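Local coordinates for protein ylmH (Streptococcus pneumoniae, PDB 2FPH) that probably binds nucleic acid, most likely RNA, through an RRM-like domain and probably takes part in cell division in a Gram-positive bacterium, at residues D143-I148 and V153-R158; D121-E126 and Q130-Q135; S86-V91 and Q136-F141; K103-V108 and K117-I122. All coordinates share one frame; numbering follows the deposited sequence.

Contact 1: residues D143-I148 and V153-R158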
loop_
_atom_site.group_PDB
_atom_site.type_symbol
_atom_site.label_atom_id
_atom_site.label_comp_id
_atom_site.label_asym_id
_atom_site.label_seq_id
_atom_site.Cartn_x
_atom_site.Cartn_y
_atom_site.Cartn_z
ATOM N N ASP A 143 15.148 -9.202 -4.073
ATOM C CA ASP A 143 16.111 -9.682 -5.071
ATOM C C ASP A 143 16.272 -8.731 -6.262
ATOM O O ASP A 143 17.288 -8.770 -6.940
ATOM C CB ASP A 143 15.747 -11.111 -5.550
ATOM C CG ASP A 143 15.879 -12.141 -4.452
ATOM O OD1 ASP A 143 16.700 -11.939 -3.529
ATOM O OD2 ASP A 143 15.166 -13.186 -4.402
ATOM N N GLY A 144 15.312 -7.850 -6.503
ATOM C CA GLY A 144 15.353 -6.994 -7.672
ATOM C C GLY A 144 15.954 -5.624 -7.388
ATOM O O GLY A 144 16.601 -5.045 -8.241
ATOM N N LEU A 145 15.722 -5.084 -6.199
ATOM C CA LEU A 145 16.194 -3.743 -5.840
ATOM C C LEU A 145 17.565 -3.849 -5.195
ATOM O O LEU A 145 17.688 -3.902 -3.966
ATOM C CB LEU A 145 15.193 -3.043 -4.892
ATOM C CG LEU A 145 14.595 -1.641 -5.126
ATOM C CD1 LEU A 145 14.264 -0.961 -3.811
ATOM C CD2 LEU A 145 15.337 -0.698 -6.093
ATOM N N LYS A 146 18.599 -3.909 -6.041
ATOM C CA LYS A 146 19.976 -4.121 -5.594
ATOM C C LYS A 146 20.913 -2.925 -5.902
ATOM O O LYS A 146 22.035 -2.887 -5.431
ATOM C CB LYS A 146 20.553 -5.442 -6.141
ATOM C CG LYS A 146 19.939 -6.693 -5.479
ATOM C CD LYS A 146 20.841 -7.333 -4.337
ATOM C CE LYS A 146 20.549 -6.834 -2.877
ATOM N NZ LYS A 146 21.761 -6.234 -2.085
ATOM N N LYS A 147 20.434 -1.969 -6.683
ATOM C CA LYS A 147 21.138 -0.694 -6.883
ATOM C C LYS A 147 20.158 0.388 -7.265
ATOM O O LYS A 147 19.136 0.150 -7.888
ATOM C CB LYS A 147 22.262 -0.768 -7.924
ATOM C CG LYS A 147 21.931 -0.222 -9.327
ATOM C CD LYS A 147 23.134 -0.278 -10.282
ATOM C CE LYS A 147 22.653 -0.093 -11.722
ATOM N NZ LYS A 147 23.790 -0.144 -12.691
ATOM N N ILE A 148 20.471 1.579 -6.817
ATOM C CA ILE A 148 19.738 2.720 -7.279
ATOM C C ILE A 148 20.748 3.738 -7.772
ATOM O O ILE A 148 21.561 4.216 -7.010
ATOM C CB ILE A 148 18.808 3.217 -6.194
ATOM C CG1 ILE A 148 19.537 3.577 -4.929
ATOM C CG2 ILE A 148 17.778 2.127 -5.841
ATOM C CD1 ILE A 148 18.812 4.620 -4.160
ATOM N N VAL A 153 22.326 -1.138 -3.056
ATOM C CA VAL A 153 21.449 -1.152 -1.889
ATOM C C VAL A 153 21.067 -2.600 -1.541
ATOM O O VAL A 153 21.132 -3.482 -2.398
ATOM C CB VAL A 153 20.177 -0.278 -2.103
ATOM C CG1 VAL A 153 20.580 1.122 -2.502
ATOM C CG2 VAL A 153 19.257 -0.831 -3.153
ATOM N N SER A 154 20.679 -2.802 -0.283
ATOM C CA SER A 154 20.130 -4.071 0.197
ATOM C C SER A 154 18.886 -3.861 1.026
ATOM O O SER A 154 18.925 -3.160 1.998
ATOM C CB SER A 154 21.186 -4.788 1.068
ATOM O OG SER A 154 20.698 -6.022 1.593
ATOM N N LEU A 155 17.771 -4.492 0.665
ATOM C CA LEU A 155 16.537 -4.360 1.436
ATOM C C LEU A 155 16.475 -5.372 2.577
ATOM O O LEU A 155 16.663 -6.561 2.331
ATOM C CB LEU A 155 15.330 -4.602 0.547
ATOM C CG LEU A 155 14.811 -3.507 -0.362
ATOM C CD1 LEU A 155 13.553 -3.960 -1.027
ATOM C CD2 LEU A 155 14.500 -2.249 0.344
ATOM N N GLU A 156 16.190 -4.896 3.791
ATOM C CA GLU A 156 15.973 -5.742 4.968
ATOM C C GLU A 156 14.677 -5.401 5.684
ATOM O O GLU A 156 14.358 -4.233 5.816
ATOM C CB GLU A 156 17.100 -5.493 5.950
ATOM C CG GLU A 156 18.468 -5.973 5.458
ATOM C CD GLU A 156 19.576 -5.586 6.400
ATOM O OE1 GLU A 156 19.300 -5.219 7.565
ATOM O OE2 GLU A 156 20.733 -5.625 5.970
ATOM N N GLU A 157 13.987 -6.431 6.186
ATOM C CA GLU A 157 12.805 -6.302 7.076
ATOM C C GLU A 157 13.110 -5.469 8.336
ATOM O O GLU A 157 14.125 -5.715 9.022
ATOM C CB GLU A 157 12.381 -7.702 7.555
ATOM C CG GLU A 157 11.090 -8.329 7.015
ATOM C CD GLU A 157 9.803 -7.758 7.599
ATOM O OE1 GLU A 157 9.862 -6.889 8.508
ATOM O OE2 GLU A 157 8.717 -8.169 7.114
ATOM N N ARG A 158 12.269 -4.494 8.638
ATOM C CA ARG A 158 12.270 -3.750 9.903
ATOM C C ARG A 158 10.860 -3.734 10.529
ATOM O O ARG A 158 9.881 -3.601 9.799
ATOM C CB ARG A 158 12.612 -2.286 9.670
ATOM C CG ARG A 158 13.977 -2.008 9.129
ATOM C CD ARG A 158 15.045 -2.154 10.163
ATOM N NE ARG A 158 16.074 -3.051 9.680
ATOM C CZ ARG A 158 17.285 -2.691 9.308
ATOM N NH1 ARG A 158 17.705 -1.431 9.377
ATOM N NH2 ARG A 158 18.098 -3.625 8.874
HETATM O O HOH W 1 17.830 -5.718 -2.002
#

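Contact 2: residues D121-E126 and Q130-Q135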
loop_
_atom_site.group_PDB
_atom_site.type_symbol
_atom_site.label_atom_id
_atom_site.label_comp_id
_atom_site.label_asym_id
_atom_site.label_seq_id
_atom_site.Cartn_x
_atom_site.Cartn_y
_atom_site.Cartn_z
ATOM N N ASP A 121 4.230 3.931 0.768
ATOM C CA ASP A 121 5.085 5.060 1.003
ATOM C C ASP A 121 6.529 4.696 0.877
ATOM O O ASP A 121 6.976 3.609 1.304
ATOM C CB ASP A 121 4.889 5.589 2.433
ATOM C CG ASP A 121 3.535 6.235 2.675
ATOM O OD1 ASP A 121 2.712 6.408 1.770
ATOM O OD2 ASP A 121 3.268 6.698 3.791
ATOM N N ILE A 122 7.283 5.623 0.305
ATOM C CA ILE A 122 8.744 5.588 0.399
ATOM C C ILE A 122 9.119 6.744 1.337
ATOM O O ILE A 122 8.666 7.871 1.143
ATOM C CB ILE A 122 9.368 5.776 -0.986
ATOM C CG1 ILE A 122 9.138 4.583 -1.917
ATOM C CG2 ILE A 122 10.879 6.095 -0.898
ATOM C CD1 ILE A 122 9.244 5.047 -3.394
ATOM N N LEU A 123 9.917 6.431 2.352
ATOM C CA LEU A 123 10.197 7.285 3.483
ATOM C C LEU A 123 11.692 7.561 3.556
ATOM O O LEU A 123 12.521 6.620 3.491
ATOM C CB LEU A 123 9.806 6.592 4.772
ATOM C CG LEU A 123 8.385 6.068 4.829
ATOM C CD1 LEU A 123 8.317 5.134 6.011
ATOM C CD2 LEU A 123 7.407 7.205 4.961
ATOM N N VAL A 124 11.992 8.846 3.745
ATOM C CA VAL A 124 13.328 9.434 3.760
ATOM C C VAL A 124 13.122 10.874 4.276
ATOM O O VAL A 124 12.130 11.493 3.931
ATOM C CB VAL A 124 13.871 9.639 2.323
ATOM C CG1 VAL A 124 15.331 10.067 2.328
ATOM C CG2 VAL A 124 13.683 8.425 1.438
ATOM N N ASP A 125 14.036 11.426 5.058
ATOM C CA ASP A 125 14.186 12.908 5.126
ATOM C C ASP A 125 15.681 13.289 5.034
ATOM O O ASP A 125 16.046 14.472 5.013
ATOM C CB ASP A 125 13.594 13.505 6.420
ATOM C CG ASP A 125 12.061 13.541 6.427
ATOM O OD1 ASP A 125 11.439 12.483 6.708
ATOM O OD2 ASP A 125 11.404 14.592 6.192
ATOM N N GLU A 126 16.512 12.253 4.888
ATOM C CA GLU A 126 17.735 12.118 5.635
ATOM C C GLU A 126 18.874 11.503 4.804
ATOM O O GLU A 126 19.610 12.213 4.149
ATOM C CB GLU A 126 17.422 11.260 6.887
ATOM C CG GLU A 126 16.613 11.989 7.991
ATOM C CD GLU A 126 15.379 11.227 8.471
ATOM O OE1 GLU A 126 14.835 10.397 7.708
ATOM O OE2 GLU A 126 14.943 11.460 9.617
ATOM N N GLN A 130 13.408 3.875 3.619
ATOM C CA GLN A 130 12.554 2.706 3.767
ATOM C C GLN A 130 11.474 2.691 2.715
ATOM O O GLN A 130 11.126 3.707 2.160
ATOM C CB GLN A 130 11.880 2.637 5.131
ATOM C CG GLN A 130 12.895 2.503 6.291
ATOM C CD GLN A 130 12.242 2.734 7.635
ATOM O OE1 GLN A 130 11.144 3.320 7.702
ATOM N NE2 GLN A 130 12.893 2.272 8.702
ATOM N N ILE A 131 10.917 1.509 2.462
ATOM C CA ILE A 131 9.702 1.377 1.654
ATOM C C ILE A 131 8.740 0.353 2.259
ATOM O O ILE A 131 9.205 -0.659 2.799
ATOM C CB ILE A 131 10.134 1.033 0.191
ATOM C CG1 ILE A 131 8.928 1.029 -0.736
ATOM C CG2 ILE A 131 10.967 -0.291 0.137
ATOM C CD1 ILE A 131 9.250 0.862 -2.134
ATOM N N MET A 132 7.428 0.677 2.223
ATOM C CA MET A 132 6.335 -0.179 2.648
ATOM C C MET A 132 5.860 -0.931 1.409
ATOM O O MET A 132 5.539 -0.302 0.393
ATOM C CB MET A 132 5.189 0.698 3.180
ATOM C CG MET A 132 5.641 1.624 4.268
ATOM S SD MET A 132 4.297 2.443 5.231
ATOM C CE MET A 132 5.059 2.524 6.744
ATOM N N ILE A 133 5.920 -2.253 1.450
ATOM C CA ILE A 133 5.542 -3.097 0.296
ATOM C C ILE A 133 4.503 -4.124 0.588
ATOM O O ILE A 133 4.284 -4.472 1.723
ATOM C CB ILE A 133 6.784 -3.823 -0.270
ATOM C CG1 ILE A 133 7.305 -4.871 0.741
ATOM C CG2 ILE A 133 7.844 -2.783 -0.678
ATOM C CD1 ILE A 133 8.195 -5.872 0.100
ATOM N N ASN A 134 3.843 -4.587 -0.452
ATOM C CA ASN A 134 2.922 -5.737 -0.394
ATOM C C ASN A 134 3.811 -6.967 -0.194
ATOM O O ASN A 134 4.665 -7.216 -0.990
ATOM C CB ASN A 134 2.195 -5.785 -1.722
ATOM C CG ASN A 134 1.330 -7.033 -1.914
ATOM O OD1 ASN A 134 1.537 -8.065 -1.297
ATOM N ND2 ASN A 134 0.273 -6.883 -2.737
ATOM N N GLN A 135 3.656 -7.688 0.930
ATOM C CA GLN A 135 4.639 -8.711 1.327
ATOM C C GLN A 135 4.577 -9.905 0.402
ATOM O O GLN A 135 5.454 -10.741 0.434
ATOM C CB GLN A 135 4.335 -9.260 2.718
ATOM C CG GLN A 135 4.281 -8.296 3.909
ATOM C CD GLN A 135 4.203 -9.056 5.251
ATOM O OE1 GLN A 135 4.866 -8.682 6.283
ATOM N NE2 GLN A 135 3.402 -10.142 5.244
#

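Contact 3: residues S86-V91 and Q136-F141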
loop_
_atom_site.group_PDB
_atom_site.type_symbol
_atom_site.label_atom_id
_atom_site.label_comp_id
_atom_site.label_asym_id
_atom_site.label_seq_id
_atom_site.Cartn_x
_atom_site.Cartn_y
_atom_site.Cartn_z
ATOM N N SER A 86 4.904 -5.185 4.495
ATOM C CA SER A 86 6.255 -5.373 5.047
ATOM C C SER A 86 6.940 -3.994 5.042
ATOM O O SER A 86 6.729 -3.202 4.109
ATOM C CB SER A 86 7.016 -6.322 4.133
ATOM O OG SER A 86 8.287 -6.714 4.615
ATOM N N LEU A 87 7.716 -3.667 6.069
ATOM C CA LEU A 87 8.544 -2.479 5.991
ATOM C C LEU A 87 9.927 -2.960 5.590
ATOM O O LEU A 87 10.489 -3.824 6.271
ATOM C CB LEU A 87 8.631 -1.726 7.314
ATOM C CG LEU A 87 9.399 -0.414 7.473
ATOM C CD1 LEU A 87 8.910 0.737 6.679
ATOM C CD2 LEU A 87 9.473 -0.012 8.963
ATOM N N GLN A 88 10.507 -2.357 4.555
ATOM C CA GLN A 88 11.869 -2.681 4.144
ATOM C C GLN A 88 12.752 -1.464 4.299
ATOM O O GLN A 88 12.473 -0.407 3.737
ATOM C CB GLN A 88 11.908 -3.157 2.667
ATOM C CG GLN A 88 11.130 -4.445 2.427
ATOM C CD GLN A 88 11.768 -5.642 3.089
ATOM O OE1 GLN A 88 12.947 -5.959 2.838
ATOM N NE2 GLN A 88 10.990 -6.345 3.921
ATOM N N GLU A 89 13.830 -1.641 5.069
ATOM C CA GLU A 89 14.911 -0.668 5.087
ATOM C C GLU A 89 15.759 -0.816 3.847
ATOM O O GLU A 89 16.136 -1.931 3.465
ATOM C CB GLU A 89 15.835 -0.886 6.272
ATOM C CG GLU A 89 16.814 0.258 6.423
ATOM C CD GLU A 89 16.389 1.302 7.428
ATOM O OE1 GLU A 89 15.549 1.003 8.310
ATOM O OE2 GLU A 89 16.944 2.420 7.337
ATOM N N ILE A 90 16.070 0.318 3.234
ATOM C CA ILE A 90 16.914 0.352 2.031
ATOM C C ILE A 90 18.290 0.647 2.584
ATOM O O ILE A 90 18.624 1.814 2.790
ATOM C CB ILE A 90 16.452 1.418 1.022
ATOM C CG1 ILE A 90 15.020 1.124 0.532
ATOM C CG2 ILE A 90 17.350 1.416 -0.210
ATOM C CD1 ILE A 90 14.374 2.175 -0.356
ATOM N N VAL A 91 19.025 -0.427 2.896
ATOM C CA VAL A 91 20.347 -0.352 3.512
ATOM C C VAL A 91 21.403 0.072 2.463
ATOM O O VAL A 91 21.691 -0.637 1.501
ATOM C CB VAL A 91 20.769 -1.671 4.263
ATOM C CG1 VAL A 91 22.095 -1.500 4.943
ATOM C CG2 VAL A 91 19.697 -2.051 5.339
ATOM N N GLN A 136 3.496 -10.046 -0.354
ATOM C CA GLN A 136 3.432 -11.070 -1.396
ATOM C C GLN A 136 4.545 -10.908 -2.439
ATOM O O GLN A 136 4.963 -11.895 -3.087
ATOM C CB GLN A 136 2.024 -11.067 -2.059
ATOM C CG GLN A 136 1.617 -12.371 -2.680
ATOM C CD GLN A 136 0.141 -12.396 -3.051
ATOM O OE1 GLN A 136 -0.209 -12.469 -4.233
ATOM N NE2 GLN A 136 -0.711 -12.304 -2.063
ATOM N N PHE A 137 5.083 -9.694 -2.570
ATOM C CA PHE A 137 6.096 -9.331 -3.560
ATOM C C PHE A 137 7.469 -9.089 -2.868
ATOM O O PHE A 137 8.330 -8.465 -3.388
ATOM C CB PHE A 137 5.546 -8.142 -4.371
ATOM C CG PHE A 137 4.372 -8.522 -5.202
ATOM C CD1 PHE A 137 4.556 -9.190 -6.408
ATOM C CD2 PHE A 137 3.074 -8.317 -4.756
ATOM C CE1 PHE A 137 3.449 -9.561 -7.183
ATOM C CE2 PHE A 137 1.983 -8.695 -5.518
ATOM C CZ PHE A 137 2.165 -9.314 -6.729
ATOM N N LEU A 138 7.679 -9.670 -1.685
ATOM C CA LEU A 138 8.951 -9.471 -0.952
ATOM C C LEU A 138 10.204 -9.851 -1.791
ATOM O O LEU A 138 11.199 -9.108 -1.840
ATOM C CB LEU A 138 8.928 -10.282 0.346
ATOM C CG LEU A 138 10.193 -10.195 1.211
ATOM C CD1 LEU A 138 10.367 -8.791 1.724
ATOM C CD2 LEU A 138 10.084 -11.158 2.337
ATOM N N LEU A 139 10.146 -10.994 -2.483
ATOM C CA LEU A 139 11.273 -11.413 -3.297
ATOM C C LEU A 139 11.491 -10.503 -4.482
ATOM O O LEU A 139 12.596 -10.141 -4.760
ATOM C CB LEU A 139 11.104 -12.845 -3.782
ATOM C CG LEU A 139 11.377 -13.946 -2.770
ATOM C CD1 LEU A 139 11.685 -15.237 -3.517
ATOM C CD2 LEU A 139 12.494 -13.603 -1.864
ATOM N N LEU A 140 10.432 -10.094 -5.153
ATOM C CA LEU A 140 10.564 -9.152 -6.216
ATOM C C LEU A 140 11.385 -7.944 -5.732
ATOM O O LEU A 140 12.309 -7.534 -6.401
ATOM C CB LEU A 140 9.173 -8.770 -6.709
ATOM C CG LEU A 140 8.993 -7.799 -7.871
ATOM C CD1 LEU A 140 9.549 -6.456 -7.551
ATOM C CD2 LEU A 140 9.584 -8.352 -9.157
ATOM N N PHE A 141 11.085 -7.385 -4.563
ATOM C CA PHE A 141 11.850 -6.248 -4.057
ATOM C C PHE A 141 13.204 -6.581 -3.526
ATOM O O PHE A 141 14.179 -5.907 -3.855
ATOM C CB PHE A 141 11.046 -5.500 -2.966
ATOM C CG PHE A 141 9.999 -4.616 -3.508
ATOM C CD1 PHE A 141 8.712 -5.076 -3.682
ATOM C CD2 PHE A 141 10.267 -3.271 -3.762
ATOM C CE1 PHE A 141 7.698 -4.230 -4.201
ATOM C CE2 PHE A 141 9.258 -2.454 -4.251
ATOM C CZ PHE A 141 7.999 -2.934 -4.455
#

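Contact 4: residues K103-V108 and K117-I122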
loop_
_atom_site.group_PDB
_atom_site.type_symbol
_atom_site.label_atom_id
_atom_site.label_comp_id
_atom_site.label_asym_id
_atom_site.label_seq_id
_atom_site.Cartn_x
_atom_site.Cartn_y
_atom_site.Cartn_z
ATOM N N LYS A 103 13.507 4.206 -9.610
ATOM C CA LYS A 103 14.146 2.927 -9.767
ATOM C C LYS A 103 13.105 1.858 -9.639
ATOM O O LYS A 103 13.102 0.910 -10.396
ATOM C CB LYS A 103 15.237 2.715 -8.714
ATOM C CG LYS A 103 16.419 3.656 -8.767
ATOM C CD LYS A 103 16.929 4.032 -10.133
ATOM C CE LYS A 103 16.380 5.427 -10.641
ATOM N NZ LYS A 103 16.623 6.612 -9.718
ATOM N N ILE A 104 12.216 2.013 -8.667
ATOM C CA ILE A 104 11.138 1.057 -8.476
ATOM C C ILE A 104 10.184 0.948 -9.687
ATOM O O ILE A 104 9.887 -0.147 -10.111
ATOM C CB ILE A 104 10.390 1.323 -7.155
ATOM C CG1 ILE A 104 11.368 1.054 -5.987
ATOM C CG2 ILE A 104 9.201 0.363 -7.041
ATOM C CD1 ILE A 104 10.869 1.375 -4.709
ATOM N N LEU A 105 9.727 2.054 -10.256
ATOM C CA LEU A 105 8.727 1.951 -11.333
ATOM C C LEU A 105 9.291 1.452 -12.670
ATOM O O LEU A 105 8.521 1.007 -13.520
ATOM C CB LEU A 105 8.000 3.278 -11.583
ATOM C CG LEU A 105 7.648 4.093 -10.372
ATOM C CD1 LEU A 105 7.850 5.582 -10.722
ATOM C CD2 LEU A 105 6.245 3.767 -9.949
ATOM N N GLY A 106 10.610 1.551 -12.857
ATOM C CA GLY A 106 11.322 1.001 -14.030
ATOM C C GLY A 106 12.343 2.034 -14.408
ATOM O O GLY A 106 11.905 3.181 -14.615
ATOM N N THR A 107 13.656 1.738 -14.519
ATOM C CA THR A 107 14.361 0.407 -14.623
ATOM C C THR A 107 13.865 -0.568 -15.705
ATOM O O THR A 107 12.647 -0.675 -15.936
ATOM C CB THR A 107 14.572 -0.286 -13.277
ATOM O OG1 THR A 107 13.346 -0.365 -12.532
ATOM C CG2 THR A 107 15.504 0.541 -12.410
ATOM N N VAL A 108 14.774 -1.340 -16.330
ATOM C CA VAL A 108 15.964 -2.001 -15.711
ATOM C C VAL A 108 17.247 -1.179 -15.370
ATOM O O VAL A 108 17.770 -0.465 -16.232
ATOM C CB VAL A 108 16.385 -3.231 -16.616
ATOM C CG1 VAL A 108 17.364 -4.179 -15.898
ATOM C CG2 VAL A 108 15.147 -4.018 -17.087
ATOM N N LYS A 117 0.707 0.226 -7.362
ATOM C CA LYS A 117 -0.259 -0.431 -6.451
ATOM C C LYS A 117 0.358 -1.523 -5.551
ATOM O O LYS A 117 -0.332 -2.016 -4.578
ATOM C CB LYS A 117 -1.449 -1.039 -7.208
ATOM C CG LYS A 117 -2.507 -0.043 -7.628
ATOM C CD LYS A 117 -3.917 -0.352 -7.136
ATOM C CE LYS A 117 -4.701 0.838 -6.565
ATOM N NZ LYS A 117 -6.134 0.839 -7.072
ATOM N N LEU A 118 1.605 -1.932 -5.848
ATOM C CA LEU A 118 2.261 -3.041 -5.092
ATOM C C LEU A 118 3.105 -2.526 -3.916
ATOM O O LEU A 118 3.668 -3.322 -3.161
ATOM C CB LEU A 118 3.201 -3.918 -5.969
ATOM C CG LEU A 118 2.542 -4.637 -7.155
ATOM C CD1 LEU A 118 3.602 -5.358 -7.954
ATOM C CD2 LEU A 118 1.475 -5.595 -6.621
ATOM N N PHE A 119 3.176 -1.226 -3.756
ATOM C CA PHE A 119 3.899 -0.611 -2.652
ATOM C C PHE A 119 3.232 0.680 -2.254
ATOM O O PHE A 119 2.430 1.247 -3.015
ATOM C CB PHE A 119 5.389 -0.383 -2.951
ATOM C CG PHE A 119 5.711 0.544 -4.092
ATOM C CD1 PHE A 119 5.646 0.094 -5.408
ATOM C CD2 PHE A 119 6.092 1.872 -3.865
ATOM C CE1 PHE A 119 5.875 0.951 -6.449
ATOM C CE2 PHE A 119 6.383 2.705 -4.916
ATOM C CZ PHE A 119 6.285 2.244 -6.213
ATOM N N GLY A 120 3.594 1.137 -1.068
ATOM C CA GLY A 120 2.998 2.334 -0.511
ATOM C C GLY A 120 4.058 3.409 -0.429
ATOM O O GLY A 120 4.717 3.715 -1.420
ATOM N N ASP A 121 4.230 3.931 0.768
ATOM C CA ASP A 121 5.085 5.060 1.003
ATOM C C ASP A 121 6.529 4.696 0.877
ATOM O O ASP A 121 6.976 3.609 1.304
ATOM C CB ASP A 121 4.889 5.589 2.433
ATOM C CG ASP A 121 3.535 6.235 2.675
ATOM O OD1 ASP A 121 2.712 6.408 1.770
ATOM O OD2 ASP A 121 3.268 6.698 3.791
ATOM N N ILE A 122 7.283 5.623 0.305
ATOM C CA ILE A 122 8.744 5.588 0.399
ATOM C C ILE A 122 9.119 6.744 1.337
ATOM O O ILE A 122 8.666 7.871 1.143
ATOM C CB ILE A 122 9.368 5.776 -0.986
ATOM C CG1 ILE A 122 9.138 4.583 -1.917
ATOM C CG2 ILE A 122 10.879 6.095 -0.898
ATOM C CD1 ILE A 122 9.244 5.047 -3.394
#

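Contact 1: residues D143-I148 and V153-R158
Lys146 and Val153 meet through two polar bonds that run in opposite directions. The amide N of Val153 donates to Lys146 O over 3.0 Å, a nearly straight bond at hydrogen (165°), although the donor stands well above the carbonyl plane. In return the ammonium group of Lys146 reaches the backbone of Val153, its NZ lying 2.8 Å from Val153 O. The lysine chain is bent at chi2, chi3 and chi4, which curls NZ back onto the partner strand even though its CB points away from it. Lys146 O and Val153 O, two acceptors, lie 3.2 Å apart; the ammonium on Val153 O and the Val153 N-H on Lys146 O probably offset their repulsion.

A water joins the next pair of backbone groups. It donates to Leu145 O (2.7 Å) and accepts from Leu155 N (2.9 Å), bridging the segments where the chain, in an inverse gamma turn centred on Leu145, leaves the helix. Apolar contacts line the same seam: Val153 CG1 packs on Ile148 CG1 at 3.6 Å, the two side chains crossing at about a right angle, while Leu145 and Leu155 touch through their CD1 methyls.

The hairpin of strands 147-148 and 151-157 thus forms one margin of the five-stranded sheet. Strand 85-91 pairs with the other side of 151-157, and Leu145 and Ile148 rest against helix 97-105.

Contact 2: residues D121-E126 and Q130-Q135
Backbone hydrogen bonds join Leu123 to Gln130 in both directions, the signature of a hydrogen-bonded antiparallel pair. Gln130 N donates to Leu123 O at 2.9 Å, in the carbonyl plane, and Leu123 N donates back to Gln130 O at 3.0 Å, almost straight at hydrogen (175°). One step along, Ile122 and Ile131 form the non-hydrogen-bonded pair, and beyond it Met132 N bonds to Asp121 O at 3.1 Å, approaching nearly along the C=O axis. Weaker CA-H...O contacts, Ile131 CA to Asp121 O and Ile122 CA to Gln130 O, supplement these bonds.

Apolar contacts fall on both faces. On one, Ile122 and Ile131 lie side by side and point the same way, with Ile122 CG1 3.7 Å from Ile131 CD1; CG1 of Ile131 stands anti to the backbone N (chi1 -174°), which sends its CD1 along the neighbouring isoleucine. On the other, the bent end of Met132 brings CE to 4.2 Å from Leu123 CD1, and the same leucine methyl meets Gln130 OE1 at 3.8 Å.

Polar side-chain ends look beyond the hairpin. Gln130 OE1 accepts from Ile164 N, while its NE2 donates to Glu89 OE1 and Glu162 O; the carboxylate of Asp121 takes the backbone N-H groups of Glu65 and Tyr66.

Two kinds of chemistry are therefore separated by face: the isoleucine pair is purely apolar, whereas the Leu123-Gln130-Met132 side combines hydrocarbon contact with a buried amide whose hydrogen bonds tie the hairpin both to strand 85-91 and to the C-terminal segment.

Contact 3: residues S86-V91 and Q136-F141
Ser86 opens the contact with its hydroxyl, OG lying 4.1 Å from CD1 of Leu138, the first residue of helix 138-144. OG stands anti to the backbone N (chi1 -173°), which also brings it within reach of the next side chain on this face of the strand: Gln88 NE2 donates to Ser86 OG at 2.8 Å. The serine oxygen lies in the plane of the glutamine amide, and the bond is bent at hydrogen (143°). A second hydrogen bond joins Ser86 OG to the carboxylate of Glu157 on strand 151-157.

The strand that carries these residues is the central one of five in an antiparallel sheet, with helices 97-105 and 138-144 packed on one face, an alpha/beta sandwich consistent with the RRM-like fold assigned to this region. Within it the present contact is small, burying 97 Å² in all, and no hydrogen bond crosses it.

Gln88 comes next and supplies most of the strand's share. Its chain folds at chi2 and crosses the leucine at about a right angle, with NE2 3.3 Å from Leu138 CD1 and the amide carbon CD 3.7 Å from that methyl. The amide is held at both ends, by Ser86 OG at NE2 and by Gln142 NE2 at OE1, the latter one helical turn beyond Leu138. Ile90, further along on the same face, turns instead to Thr100 of helix 97-105 and to Leu155.

Contact 4: residues K103-V108 and K117-I122
Ile104 presses its CG2 methyl onto one face of the Phe119 ring, and this bump on a flat surface is the centre of the contact. The methyl sits off the ring's middle, toward the outer atoms: CG2 of Ile104 is 3.4 Å from CE1 of Phe119, with CZ and CD1 the next nearest. The aromatic ring gets there because CG of Phe119 lies between the backbone N and the carbonyl carbon (chi1 62°), a rotamer that swings the ring out from the strand toward the helix.

Leu105, the next residue, meets the same ring differently. Its CD2 comes to 4.0 Å from Phe119 CZ at the edge, near the ring plane, and its side chain runs at about a right angle to that of the phenylalanine. Two consecutive helical residues thus embrace one corner of the ring, Ile104 from above and Leu105 from beside it.

The other branch of Ile104 serves a second neighbour. Its CD1 extends to the CD1 methyl of Ile122, 4.2 Å away. Phe119 and Ile122, three residues apart, both turn toward the helix because the backbone departs from regular strand geometry at Gly120 (phi/psi -113°/-125°), and the forked isoleucine spans the two. Phe141 of helix 138-144 touches both Ile104 and Phe119, and Ile131 of the adjacent strand adjoins the isoleucine pair, carrying the hydrophobic layer onward.

Here the last turn of helix 97-105 lies against an outer strand of an antiparallel sheet, and branched aliphatic side chains meeting an aromatic ring fill the helix-sheet interface of an alpha/beta sandwich, as in RRM-like domains.

Overall arrangement
After an N-terminal part with its own small sheet, the chain enters the five-stranded sheet along its central strand, 85-91, and contact 3 closes the longest loop when helix 138-144 returns to that strand. Two shorter closures fall within this loop. Contact 4 brings the strand beginning at residue 119 back against the end of helix 97-105, and contact 2 follows as a hairpin, sharing Asp121 and Ile122 with it. Contact 1 closes last, after contact 3, pairing the chain beyond helix 138-144 with strand 151-157, the other neighbour of the central strand. Contacts 1 and 2 thus build opposite flanks of the sheet, while contacts 3 and 4 lay its two helices on one face.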